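Local coordinates for protein light Chain (Clostridium botulinum, PDB 6BVD) that probably cuts a neuronal SNARE protein, serving as the zinc-dependent protease domain of the mosaic botulinum neurotoxin type HA, at residues E266-G271 against N276-S281; Y245-N250 against Q280-Q285; A153-W158 against H228-V233; K114-Y119 against G236-Y241. One frame throughout, in Å; residues are numbered along the deposited sequence.

Contact 1. Residues E266-G271 against N276-S281; sequences EFLTFG and NIVPQS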
loop_
_atom_site.group_PDB
_atom_site.type_symbol
_atom_site.label_atom_id
_atom_site.label_comp_id
_atom_site.label_asym_id
_atom_site.label_seq_id
_atom_site.Cartn_x
_atom_site.Cartn_y
_atom_site.Cartn_z
ATOM N N GLU A 266 19.728 10.435 -22.854
ATOM C CA GLU A 266 18.949 11.127 -21.818
ATOM C C GLU A 266 17.676 11.669 -22.424
ATOM O O GLU A 266 16.629 11.673 -21.771
ATOM C CB GLU A 266 19.721 12.265 -21.157
ATOM C CG GLU A 266 21.033 11.831 -20.510
ATOM C CD GLU A 266 20.888 10.978 -19.269
ATOM O OE1 GLU A 266 19.753 10.685 -18.810
ATOM O OE2 GLU A 266 21.958 10.597 -18.751
ATOM N N PHE A 267 17.753 12.140 -23.671
ATOM C CA PHE A 267 16.528 12.706 -24.271
ATOM C C PHE A 267 15.552 11.583 -24.645
ATOM O O PHE A 267 14.325 11.757 -24.557
ATOM C CB PHE A 267 16.871 13.560 -25.474
ATOM C CG PHE A 267 17.801 14.706 -25.144
ATOM C CD1 PHE A 267 17.312 15.874 -24.568
ATOM C CD2 PHE A 267 19.178 14.572 -25.317
ATOM C CE1 PHE A 267 18.164 16.929 -24.252
ATOM C CE2 PHE A 267 20.039 15.612 -25.001
ATOM C CZ PHE A 267 19.542 16.789 -24.459
ATOM N N LEU A 268 16.083 10.429 -25.063
ATOM C CA LEU A 268 15.210 9.300 -25.394
ATOM C C LEU A 268 14.597 8.746 -24.121
ATOM O O LEU A 268 13.466 8.223 -24.131
ATOM C CB LEU A 268 15.967 8.199 -26.144
ATOM C CG LEU A 268 16.567 8.562 -27.503
ATOM C CD1 LEU A 268 17.438 7.404 -28.029
ATOM C CD2 LEU A 268 15.504 8.971 -28.529
ATOM N N THR A 269 15.324 8.864 -23.015
ATOM C CA THR A 269 14.808 8.342 -21.764
ATOM C C THR A 269 13.690 9.269 -21.239
ATOM O O THR A 269 12.641 8.803 -20.764
ATOM C CB THR A 269 15.907 8.182 -20.737
ATOM O OG1 THR A 269 16.801 7.129 -21.178
ATOM C CG2 THR A 269 15.317 7.805 -19.365
ATOM N N PHE A 270 13.890 10.578 -21.364
ATOM C CA PHE A 270 12.821 11.491 -20.979
ATOM C C PHE A 270 11.603 11.286 -21.875
ATOM O O PHE A 270 10.494 11.162 -21.386
ATOM C CB PHE A 270 13.258 12.968 -21.038
ATOM C CG PHE A 270 12.186 13.892 -20.499
ATOM C CD1 PHE A 270 12.114 14.156 -19.140
ATOM C CD2 PHE A 270 11.188 14.384 -21.328
ATOM C CE1 PHE A 270 11.101 14.969 -18.614
ATOM C CE2 PHE A 270 10.154 15.197 -20.805
ATOM C CZ PHE A 270 10.129 15.487 -19.452
ATOM N N GLY A 271 11.804 11.224 -23.188
ATOM C CA GLY A 271 10.690 10.982 -24.097
ATOM C C GLY A 271 9.941 12.270 -24.446
ATOM O O GLY A 271 10.527 13.364 -24.399
ATOM N N ASN A 276 12.496 14.810 -30.149
ATOM C CA ASN A 276 12.749 15.601 -31.340
ATOM C C ASN A 276 14.042 16.418 -31.239
ATOM O O ASN A 276 14.508 16.974 -32.227
ATOM C CB ASN A 276 11.562 16.506 -31.606
ATOM C CG ASN A 276 10.272 15.711 -31.797
ATOM O OD1 ASN A 276 10.292 14.580 -32.317
ATOM N ND2 ASN A 276 9.153 16.280 -31.347
ATOM N N ILE A 277 14.607 16.512 -30.039
ATOM C CA ILE A 277 15.928 17.106 -29.883
ATOM C C ILE A 277 17.016 16.212 -30.521
ATOM O O ILE A 277 18.009 16.698 -31.086
ATOM C CB ILE A 277 16.217 17.363 -28.397
ATOM C CG1 ILE A 277 15.219 18.403 -27.875
ATOM C CG2 ILE A 277 17.641 17.840 -28.190
ATOM C CD1 ILE A 277 15.270 18.649 -26.378
ATOM N N VAL A 278 16.825 14.902 -30.461
ATOM C CA VAL A 278 17.805 14.003 -31.067
ATOM C C VAL A 278 17.630 14.015 -32.566
ATOM O O VAL A 278 16.544 13.694 -33.054
ATOM C CB VAL A 278 17.656 12.538 -30.547
ATOM C CG1 VAL A 278 18.788 11.626 -31.098
ATOM C CG2 VAL A 278 17.665 12.537 -29.049
ATOM N N PRO A 279 18.699 14.398 -33.307
ATOM C CA PRO A 279 18.675 14.441 -34.772
ATOM C C PRO A 279 18.283 13.128 -35.409
ATOM O O PRO A 279 18.710 12.040 -34.954
ATOM C CB PRO A 279 20.124 14.789 -35.137
ATOM C CG PRO A 279 20.649 15.529 -33.945
ATOM C CD PRO A 279 19.965 14.913 -32.755
ATOM N N GLN A 280 17.547 13.235 -36.509
ATOM C CA GLN A 280 17.101 12.066 -37.268
ATOM C C GLN A 280 18.226 11.092 -37.657
ATOM O O GLN A 280 18.015 9.863 -37.651
ATOM C CB GLN A 280 16.410 12.522 -38.548
ATOM C CG GLN A 280 15.439 11.516 -39.058
ATOM C CD GLN A 280 14.392 11.220 -37.994
ATOM O OE1 GLN A 280 14.274 10.087 -37.513
ATOM N NE2 GLN A 280 13.654 12.257 -37.589
ATOM N N SER A 281 19.391 11.635 -38.041
ATOM C CA SER A 281 20.518 10.802 -38.450
ATOM C C SER A 281 21.072 9.979 -37.292
ATOM O O SER A 281 21.527 8.843 -37.494
ATOM C CB SER A 281 21.636 11.650 -39.079
ATOM O OG SER A 281 21.890 12.803 -38.308
#
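Helix 264-270, which brings the glutamate ligand E266 to the zinc ion, is faced by the loop leading into helix 280-301, and F267 meets I277 and V278 there. The helix sends the two neighbouring residues different ways: E266 turns its carboxylate to the metal, while F267 directs its benzyl group at the loop. The methyl CG2 of I277 sits over the centre of one ring face as a CH-pi contact, 4.1 Å from the centroid of the F267 ring and 12° off its normal. With I277 CG1 anti to the carbonyl carbon (chi1 -64°) and the chain extended to its tip, the second methyl also reaches the ring, I277 CD1 lying 3.9 Å from F267 CD1. The two side chains thus run across one another at nearly a right angle. Nearer the backbone, V278 CG2 packs 3.8 Å from F267 CB, and the same methyl has a looser neighbour in L268 CD2, at 4.2 Å. No hydrogen bond joins the segments; what they share is apolar contact. I247 of strand 246-247 touches F267, I277 and V278, enlarging the apolar cluster. This is apolar packing on the helix that carries the glutamate ligand of a zinc metalloprotease, in the clostridial neurotoxin protease fold.

Contact 2. Residues Y245-N250 against Q280-Q285; sequences YKITPN and QSIQSQ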
loop_
_atom_site.group_PDB
_atom_site.type_symbol
_atom_site.label_atom_id
_atom_site.label_comp_id
_atom_site.label_asym_id
_atom_site.label_seq_id
_atom_site.Cartn_x
_atom_site.Cartn_y
_atom_site.Cartn_z
ATOM N N TYR A 245 27.259 9.822 -28.699
ATOM C CA TYR A 245 26.113 10.451 -29.421
ATOM C C TYR A 245 25.642 11.698 -28.649
ATOM O O TYR A 245 24.436 11.914 -28.446
ATOM C CB TYR A 245 24.943 9.429 -29.584
ATOM C CG TYR A 245 25.395 8.163 -30.263
ATOM C CD1 TYR A 245 25.425 8.072 -31.637
ATOM C CD2 TYR A 245 25.839 7.061 -29.518
ATOM C CE1 TYR A 245 25.866 6.931 -32.268
ATOM C CE2 TYR A 245 26.274 5.917 -30.145
ATOM C CZ TYR A 245 26.284 5.859 -31.514
ATOM O OH TYR A 245 26.724 4.729 -32.153
ATOM N N LYS A 246 26.593 12.522 -28.217
ATOM C CA LYS A 246 26.280 13.665 -27.351
ATOM C C LYS A 246 25.824 14.878 -28.175
ATOM O O LYS A 246 26.362 15.123 -29.264
ATOM C CB LYS A 246 27.486 14.030 -26.505
ATOM C CG LYS A 246 27.916 12.942 -25.510
ATOM C CD LYS A 246 29.105 13.412 -24.672
ATOM C CE LYS A 246 29.472 12.341 -23.626
ATOM N NZ LYS A 246 30.519 12.787 -22.678
ATOM N N ILE A 247 24.813 15.605 -27.684
ATOM C CA ILE A 247 24.261 16.720 -28.453
ATOM C C ILE A 247 23.913 17.892 -27.558
ATOM O O ILE A 247 23.811 17.755 -26.329
ATOM C CB ILE A 247 22.960 16.302 -29.255
ATOM C CG1 ILE A 247 21.893 15.747 -28.300
ATOM C CG2 ILE A 247 23.299 15.249 -30.314
ATOM C CD1 ILE A 247 20.609 15.273 -29.021
ATOM N N THR A 248 23.723 19.048 -28.194
ATOM C CA THR A 248 23.141 20.222 -27.569
ATOM C C THR A 248 21.821 20.541 -28.314
ATOM O O THR A 248 21.583 20.051 -29.408
ATOM C CB THR A 248 24.100 21.450 -27.620
ATOM O OG1 THR A 248 24.575 21.581 -28.954
ATOM C CG2 THR A 248 25.305 21.245 -26.681
ATOM N N PRO A 249 20.924 21.294 -27.683
ATOM C CA PRO A 249 19.663 21.566 -28.391
ATOM C C PRO A 249 19.839 22.622 -29.521
ATOM O O PRO A 249 20.804 23.391 -29.490
ATOM C CB PRO A 249 18.729 22.066 -27.276
ATOM C CG PRO A 249 19.629 22.624 -26.257
ATOM C CD PRO A 249 20.913 21.811 -26.301
ATOM N N ASN A 250 18.939 22.634 -30.510
ATOM C CA ASN A 250 18.947 23.642 -31.586
ATOM C C ASN A 250 18.718 25.052 -31.050
ATOM O O ASN A 250 19.453 25.976 -31.353
ATOM C CB ASN A 250 17.844 23.318 -32.618
ATOM C CG ASN A 250 17.774 24.322 -33.781
ATOM O OD1 ASN A 250 18.784 24.764 -34.329
ATOM N ND2 ASN A 250 16.545 24.734 -34.110
ATOM N N GLN A 280 17.547 13.235 -36.509
ATOM C CA GLN A 280 17.101 12.066 -37.268
ATOM C C GLN A 280 18.226 11.092 -37.657
ATOM O O GLN A 280 18.015 9.863 -37.651
ATOM C CB GLN A 280 16.410 12.522 -38.548
ATOM C CG GLN A 280 15.439 11.516 -39.058
ATOM C CD GLN A 280 14.392 11.220 -37.994
ATOM O OE1 GLN A 280 14.274 10.087 -37.513
ATOM N NE2 GLN A 280 13.654 12.257 -37.589
ATOM N N SER A 281 19.391 11.635 -38.041
ATOM C CA SER A 281 20.518 10.802 -38.450
ATOM C C SER A 281 21.072 9.979 -37.292
ATOM O O SER A 281 21.527 8.843 -37.494
ATOM C CB SER A 281 21.636 11.650 -39.079
ATOM O OG SER A 281 21.890 12.803 -38.308
ATOM N N ILE A 282 21.091 10.563 -36.099
ATOM C CA ILE A 282 21.493 9.821 -34.892
ATOM C C ILE A 282 20.427 8.783 -34.532
ATOM O O ILE A 282 20.738 7.646 -34.177
ATOM C CB ILE A 282 21.736 10.743 -33.684
ATOM C CG1 ILE A 282 23.047 11.494 -33.868
ATOM C CG2 ILE A 282 21.795 9.955 -32.344
ATOM C CD1 ILE A 282 23.386 12.344 -32.691
ATOM N N GLN A 283 19.158 9.143 -34.655
ATOM C CA GLN A 283 18.109 8.152 -34.376
ATOM C C GLN A 283 18.197 6.934 -35.309
ATOM O O GLN A 283 18.010 5.781 -34.863
ATOM C CB GLN A 283 16.717 8.796 -34.476
ATOM C CG GLN A 283 16.475 9.899 -33.464
ATOM C CD GLN A 283 15.003 10.235 -33.299
ATOM O OE1 GLN A 283 14.168 9.339 -33.225
ATOM N NE2 GLN A 283 14.677 11.532 -33.255
ATOM N N SER A 284 18.550 7.164 -36.571
ATOM C CA SER A 284 18.750 6.062 -37.507
ATOM C C SER A 284 20.045 5.280 -37.239
ATOM O O SER A 284 20.073 4.044 -37.391
ATOM C CB SER A 284 18.749 6.567 -38.943
ATOM O OG SER A 284 17.435 6.991 -39.306
ATOM N N GLN A 285 21.106 5.977 -36.843
ATOM C CA GLN A 285 22.346 5.287 -36.458
ATOM C C GLN A 285 22.115 4.283 -35.307
ATOM O O GLN A 285 22.570 3.121 -35.378
ATOM C CB GLN A 285 23.409 6.288 -36.033
ATOM C CG GLN A 285 24.314 6.758 -37.125
ATOM C CD GLN A 285 25.351 7.728 -36.590
ATOM O OE1 GLN A 285 25.058 8.535 -35.701
ATOM N NE2 GLN A 285 26.575 7.640 -37.108
#
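I282, in the first turns of helix 280-301, faces the short strand 246-247 and touches both I247 and Y245 with its two methyls. The tight part lies at I247: its CG2 is 3.8 Å from I282 CD1, and the two side chains run past one another in opposite directions. I247 has its CG1 between the backbone N and the carbonyl carbon (chi1 57°), which leaves CG2 facing the helix. The other methyl, I282 CG2, approaches the Y245 ring obliquely and comes within 4.1 Å of Y245 CD1. S264 touches both isoleucines, and its backbone pairs with Y245, whose carbonyl O also accepts a bond from S264 OG.

Toward solvent the fit slackens. One helical turn beyond I282, the exposed Q285 extends, straight beyond CG, until its OE1 lies at the edge of the Y245 ring, in its plane, 3.9 Å from Y245 CE1. Amide and ring planes stand 89° apart, and the pair makes van der Waals contact without a hydrogen bond. Farther along helix 280-301, L286 and K289 also touch Y245. No hydrogen bond crosses between the two segments, and the touching side chains are four: Y245, I247, I282 and Q285. The arrangement is that of a two-stranded antiparallel sheet, 246-247 with 262-263, lying against the N-terminal end of the long helix 280-301.

Contact 3. Residues A153-W158 against H228-V233; sequences ANLIIW and HELIHV. With ACT (acetate ion), chain F.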
loop_
_atom_site.group_PDB
_atom_site.type_symbol
_atom_site.label_atom_id
_atom_site.label_comp_id
_atom_site.label_asym_id
_atom_site.label_seq_id
_atom_site.Cartn_x
_atom_site.Cartn_y
_atom_site.Cartn_z
ATOM N N ALA A 153 21.811 -12.610 -11.859
ATOM C CA ALA A 153 20.782 -11.588 -11.543
ATOM C C ALA A 153 20.901 -10.479 -12.600
ATOM O O ALA A 153 21.809 -10.521 -13.429
ATOM C CB ALA A 153 20.962 -11.002 -10.132
ATOM N N ASN A 154 19.977 -9.516 -12.601
ATOM C CA ASN A 154 20.003 -8.463 -13.622
ATOM C C ASN A 154 20.472 -7.111 -13.070
ATOM O O ASN A 154 20.991 -6.275 -13.814
ATOM C CB ASN A 154 18.576 -8.295 -14.257
ATOM C CG ASN A 154 18.110 -9.539 -15.026
ATOM O OD1 ASN A 154 18.910 -10.447 -15.377
ATOM N ND2 ASN A 154 16.802 -9.582 -15.326
ATOM N N LEU A 155 20.265 -6.870 -11.789
ATOM C CA LEU A 155 20.440 -5.523 -11.252
ATOM C C LEU A 155 20.798 -5.519 -9.764
ATOM O O LEU A 155 20.203 -6.228 -8.970
ATOM C CB LEU A 155 19.131 -4.690 -11.460
ATOM C CG LEU A 155 19.091 -3.333 -10.750
ATOM C CD1 LEU A 155 20.162 -2.359 -11.215
ATOM C CD2 LEU A 155 17.649 -2.691 -10.959
ATOM N N ILE A 156 21.773 -4.696 -9.401
ATOM C CA ILE A 156 22.126 -4.471 -8.018
ATOM C C ILE A 156 22.064 -2.978 -7.743
ATOM O O ILE A 156 22.750 -2.182 -8.405
ATOM C CB ILE A 156 23.545 -5.000 -7.709
ATOM C CG1 ILE A 156 23.613 -6.503 -8.033
ATOM C CG2 ILE A 156 23.920 -4.670 -6.265
ATOM C CD1 ILE A 156 25.012 -7.076 -7.926
ATOM N N ILE A 157 21.255 -2.606 -6.757
ATOM C CA ILE A 157 21.052 -1.209 -6.371
ATOM C C ILE A 157 21.783 -0.928 -5.093
ATOM O O ILE A 157 21.616 -1.664 -4.143
ATOM C CB ILE A 157 19.546 -0.857 -6.150
ATOM C CG1 ILE A 157 18.704 -1.186 -7.407
ATOM C CG2 ILE A 157 19.427 0.662 -5.742
ATOM C CD1 ILE A 157 17.111 -1.059 -7.182
ATOM N N TRP A 158 22.624 0.107 -5.099
ATOM C CA TRP A 158 23.321 0.627 -3.921
ATOM C C TRP A 158 22.769 1.993 -3.491
ATOM O O TRP A 158 22.151 2.696 -4.285
ATOM C CB TRP A 158 24.809 0.846 -4.208
ATOM C CG TRP A 158 25.576 -0.327 -4.633
ATOM C CD1 TRP A 158 25.524 -0.950 -5.833
ATOM C CD2 TRP A 158 26.610 -0.981 -3.877
ATOM N NE1 TRP A 158 26.435 -1.990 -5.858
ATOM C CE2 TRP A 158 27.108 -2.020 -4.672
ATOM C CE3 TRP A 158 27.136 -0.782 -2.609
ATOM C CZ2 TRP A 158 28.157 -2.865 -4.244
ATOM C CZ3 TRP A 158 28.146 -1.639 -2.159
ATOM C CH2 TRP A 158 28.625 -2.677 -2.976
ATOM N N HIS A 228 13.050 6.421 -13.826
ATOM C CA HIS A 228 13.985 7.005 -14.771
ATOM C C HIS A 228 15.289 6.167 -14.788
ATOM O O HIS A 228 15.737 5.799 -15.837
ATOM C CB HIS A 228 14.262 8.457 -14.377
ATOM C CG HIS A 228 15.221 9.151 -15.278
ATOM N ND1 HIS A 228 14.824 9.973 -16.318
ATOM C CD2 HIS A 228 16.575 9.092 -15.335
ATOM C CE1 HIS A 228 15.902 10.428 -16.937
ATOM N NE2 HIS A 228 16.970 9.911 -16.367
ATOM N N GLU A 229 15.826 5.814 -13.613
ATOM C CA GLU A 229 17.037 4.972 -13.569
ATOM C C GLU A 229 16.740 3.544 -14.099
ATOM O O GLU A 229 17.555 2.944 -14.776
ATOM C CB GLU A 229 17.606 4.911 -12.134
ATOM C CG GLU A 229 18.130 6.256 -11.667
ATOM C CD GLU A 229 19.040 6.955 -12.705
ATOM O OE1 GLU A 229 20.095 6.381 -13.085
ATOM O OE2 GLU A 229 18.744 8.102 -13.130
ATOM N N LEU A 230 15.563 3.009 -13.810
ATOM C CA LEU A 230 15.195 1.677 -14.321
ATOM C C LEU A 230 15.090 1.650 -15.841
ATOM O O LEU A 230 15.316 0.620 -16.468
ATOM C CB LEU A 230 13.878 1.193 -13.704
ATOM C CG LEU A 230 13.973 0.741 -12.252
ATOM C CD1 LEU A 230 12.633 0.285 -11.723
ATOM C CD2 LEU A 230 15.050 -0.378 -12.126
ATOM N N ILE A 231 14.786 2.788 -16.457
ATOM C CA ILE A 231 14.763 2.826 -17.903
ATOM C C ILE A 231 16.192 2.653 -18.484
ATOM O O ILE A 231 16.370 1.937 -19.475
ATOM C CB ILE A 231 14.106 4.119 -18.390
ATOM C CG1 ILE A 231 12.631 4.087 -18.008
ATOM C CG2 ILE A 231 14.320 4.282 -19.878
ATOM C CD1 ILE A 231 11.927 5.473 -18.165
ATOM N N HIS A 232 17.176 3.318 -17.869
ATOM C CA HIS A 232 18.592 3.125 -18.222
ATOM C C HIS A 232 19.027 1.642 -18.028
ATOM O O HIS A 232 19.798 1.125 -18.817
ATOM C CB HIS A 232 19.510 4.006 -17.369
ATOM C CG HIS A 232 19.454 5.483 -17.673
ATOM N ND1 HIS A 232 19.580 5.997 -18.940
ATOM C CD2 HIS A 232 19.355 6.549 -16.849
ATOM C CE1 HIS A 232 19.527 7.318 -18.894
ATOM N NE2 HIS A 232 19.393 7.676 -17.626
ATOM N N VAL A 233 18.598 1.020 -16.935
ATOM C CA VAL A 233 18.903 -0.406 -16.667
ATOM C C VAL A 233 18.372 -1.238 -17.818
ATOM O O VAL A 233 19.058 -2.057 -18.403
ATOM C CB VAL A 233 18.236 -0.862 -15.355
ATOM C CG1 VAL A 233 18.285 -2.442 -15.137
ATOM C CG2 VAL A 233 18.775 -0.108 -14.203
HETATM C C ACT F . 21.133 4.686 -21.824
HETATM O O ACT F . 21.390 4.144 -22.922
HETATM O OXT ACT F . 19.974 4.636 -21.358
HETATM C CH3 ACT F . 22.221 5.398 -21.062
#
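H232 ND1 donates a nearly straight hydrogen bond (2.8 Å, 174°) to OXT of an acetate ion, probably picked up from the crystallisation liquor. The oxygen lies at the ring edge, in its plane, and since NE2 of H232 binds the zinc ion, the imidazole is held from both nitrogens and its rotation is fixed. H235 ND1 and I242 N also donate to the acetate. H228 and E266 supply the remaining protein ligands of the metal. Segment 228-233 is therefore the HExxH helix of a zinc metalloprotease; E229, bonded through OE1 to T169 OG1, is the glutamate of the motif, which in related zinc proteases acts as general base, and probably does so here. The side of this helix turned from the metal rests on strand 155-158 of the mixed sheet through L155. With CG anti to the backbone N (chi1 171°), L155 spreads its two methyls over residues three apart on the helix: CD2 lies 3.7 Å from L230 CD2, and CD1 4.0 Å from V233 CG2. It runs across both partners at about a right angle. V195 and V45, from the strands on either side of 155-158, touch L155 as well.

Contact 4. Residues K114-Y119 against G236-Y241; sequences KNAIPY and GLYGTY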
loop_
_atom_site.group_PDB
_atom_site.type_symbol
_atom_site.label_atom_id
_atom_site.label_comp_id
_atom_site.label_asym_id
_atom_site.label_seq_id
_atom_site.Cartn_x
_atom_site.Cartn_y
_atom_site.Cartn_z
ATOM N N LYS A 114 12.699 -7.842 -14.718
ATOM C CA LYS A 114 12.817 -9.218 -14.226
ATOM C C LYS A 114 13.218 -10.170 -15.328
ATOM O O LYS A 114 14.085 -11.020 -15.138
ATOM C CB LYS A 114 11.491 -9.658 -13.606
ATOM C CG LYS A 114 11.378 -11.188 -13.378
ATOM C CD LYS A 114 9.951 -11.521 -12.860
ATOM C CE LYS A 114 9.707 -13.034 -12.785
ATOM N NZ LYS A 114 8.310 -13.337 -12.294
ATOM N N ASN A 115 12.621 -9.999 -16.498
ATOM C CA ASN A 115 12.712 -10.980 -17.586
ATOM C C ASN A 115 13.805 -10.759 -18.638
ATOM O O ASN A 115 14.114 -11.704 -19.365
ATOM C CB ASN A 115 11.365 -11.073 -18.318
ATOM C CG ASN A 115 10.271 -11.666 -17.439
ATOM O OD1 ASN A 115 10.552 -12.506 -16.582
ATOM N ND2 ASN A 115 9.019 -11.246 -17.662
ATOM N N ALA A 116 14.361 -9.552 -18.743
ATOM C CA ALA A 116 15.372 -9.292 -19.805
ATOM C C ALA A 116 16.765 -9.707 -19.328
ATOM O O ALA A 116 17.675 -8.894 -19.238
ATOM C CB ALA A 116 15.397 -7.829 -20.240
ATOM N N ILE A 117 16.942 -10.983 -19.067
ATOM C CA ILE A 117 18.245 -11.436 -18.572
ATOM C C ILE A 117 19.393 -11.241 -19.615
ATOM O O ILE A 117 19.195 -11.342 -20.823
ATOM C CB ILE A 117 18.159 -12.893 -18.168
ATOM C CG1 ILE A 117 17.969 -13.748 -19.408
ATOM C CG2 ILE A 117 16.998 -13.132 -17.133
ATOM C CD1 ILE A 117 18.276 -15.225 -19.148
ATOM N N PRO A 118 20.611 -10.953 -19.157
ATOM C CA PRO A 118 21.719 -10.807 -20.123
ATOM C C PRO A 118 22.017 -12.071 -20.952
ATOM O O PRO A 118 21.769 -13.171 -20.467
ATOM C CB PRO A 118 22.915 -10.484 -19.234
ATOM C CG PRO A 118 22.328 -9.894 -18.035
ATOM C CD PRO A 118 21.031 -10.605 -17.792
ATOM N N TYR A 119 22.489 -11.917 -22.187
ATOM C CA TYR A 119 22.941 -13.058 -22.982
ATOM C C TYR A 119 24.150 -13.676 -22.285
ATOM O O TYR A 119 24.977 -12.940 -21.757
ATOM C CB TYR A 119 23.312 -12.649 -24.411
ATOM C CG TYR A 119 23.658 -13.830 -25.316
ATOM C CD1 TYR A 119 22.660 -14.533 -25.964
ATOM C CD2 TYR A 119 24.974 -14.304 -25.428
ATOM C CE1 TYR A 119 22.951 -15.624 -26.772
ATOM C CE2 TYR A 119 25.261 -15.412 -26.212
ATOM C CZ TYR A 119 24.246 -16.066 -26.885
ATOM O OH TYR A 119 24.524 -17.150 -27.694
ATOM N N GLY A 236 20.394 -1.175 -20.776
ATOM C CA GLY A 236 21.612 -1.989 -20.578
ATOM C C GLY A 236 21.336 -3.510 -20.689
ATOM O O GLY A 236 22.115 -4.255 -21.252
ATOM N N LEU A 237 20.214 -3.947 -20.144
ATOM C CA LEU A 237 19.828 -5.366 -20.176
ATOM C C LEU A 237 19.609 -5.822 -21.613
ATOM O O LEU A 237 19.927 -6.957 -21.984
ATOM C CB LEU A 237 18.562 -5.620 -19.325
ATOM C CG LEU A 237 18.757 -5.521 -17.810
ATOM C CD1 LEU A 237 17.468 -5.745 -17.049
ATOM C CD2 LEU A 237 19.821 -6.574 -17.318
ATOM N N TYR A 238 19.064 -4.920 -22.436
ATOM C CA TYR A 238 18.881 -5.186 -23.853
ATOM C C TYR A 238 20.134 -4.860 -24.698
ATOM O O TYR A 238 20.129 -5.026 -25.919
ATOM C CB TYR A 238 17.642 -4.407 -24.382
ATOM C CG TYR A 238 16.350 -5.166 -24.174
ATOM C CD1 TYR A 238 15.978 -6.216 -25.018
ATOM C CD2 TYR A 238 15.484 -4.834 -23.123
ATOM C CE1 TYR A 238 14.742 -6.916 -24.817
ATOM C CE2 TYR A 238 14.290 -5.534 -22.914
ATOM C CZ TYR A 238 13.915 -6.557 -23.770
ATOM O OH TYR A 238 12.699 -7.204 -23.535
ATOM N N GLY A 239 21.207 -4.400 -24.049
ATOM C CA GLY A 239 22.467 -4.157 -24.745
ATOM C C GLY A 239 22.403 -2.944 -25.704
ATOM O O GLY A 239 23.182 -2.880 -26.670
ATOM N N THR A 240 21.473 -2.011 -25.451
ATOM C CA THR A 240 21.325 -0.791 -26.288
ATOM C C THR A 240 21.870 0.443 -25.580
ATOM O O THR A 240 21.703 1.576 -26.059
ATOM C CB THR A 240 19.822 -0.479 -26.614
ATOM O OG1 THR A 240 19.187 -0.035 -25.428
ATOM C CG2 THR A 240 19.076 -1.736 -27.133
ATOM N N TYR A 241 22.540 0.236 -24.450
ATOM C CA TYR A 241 23.037 1.329 -23.620
ATOM C C TYR A 241 24.087 2.176 -24.343
ATOM O O TYR A 241 25.008 1.648 -24.969
ATOM C CB TYR A 241 23.595 0.755 -22.319
ATOM C CG TYR A 241 23.966 1.695 -21.191
ATOM C CD1 TYR A 241 23.102 1.887 -20.121
ATOM C CD2 TYR A 241 25.208 2.340 -21.163
ATOM C CE1 TYR A 241 23.438 2.708 -19.064
ATOM C CE2 TYR A 241 25.555 3.160 -20.109
ATOM C CZ TYR A 241 24.669 3.339 -19.070
ATOM O OH TYR A 241 24.992 4.165 -18.016
#
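L237, the last residue of helix 222-237, curls its side chain round the carbonyl oxygen of A116. Its CB comes first, 3.4 Å from A116 O and 4.0 Å from A116 CB. CG and CD1 are each 3.8 Å from A116 O. At the tip, CD2 is 3.7 Å from A116 O and reaches on to P118, where the ring carbon CG lies 4.2 Å from L237 CD2. The carbonyl is presented in this way by an inverse gamma turn centred on A116, just past helix 104-115, with a weak I117 N to N115 O bond. Helix 222-237 also ends here, in a Schellman motif at G239, whose positive phi (70°) favours glycine. Y238 reaches back from this helix end: its ring meets the A116 methyl obliquely, with CE2 3.7 Å from A116 CB, while its hydroxyl is hydrogen-bonded to E112 OE1. Although no hydrogen bond passes directly between the two segments, K323 from helix 313-323 bridges them, its NZ bonding to the carbonyl oxygens of both L237 and I117.

In the fold
The contacts form two pairs. Contacts 1 and 2, with centres 7 Å apart, share the start of helix 280-301 and touch through I247. Contacts 3 and 4, 10 Å apart, both use helix 222-237, and contact 3 is nested in the chain loop that contact 4 closes. Both precede contacts 1 and 2 along the sequence. The pairs stand 21 to 25 Å apart between centres, yet contacts 1 and 3 meet at the zinc ion: E266 joins H228 and H232 as ligands, and T269 packs against the same helix. The metal site thus lies between a helix backed by the mixed sheet and one backed by the 276-279 loop and strand 246-247.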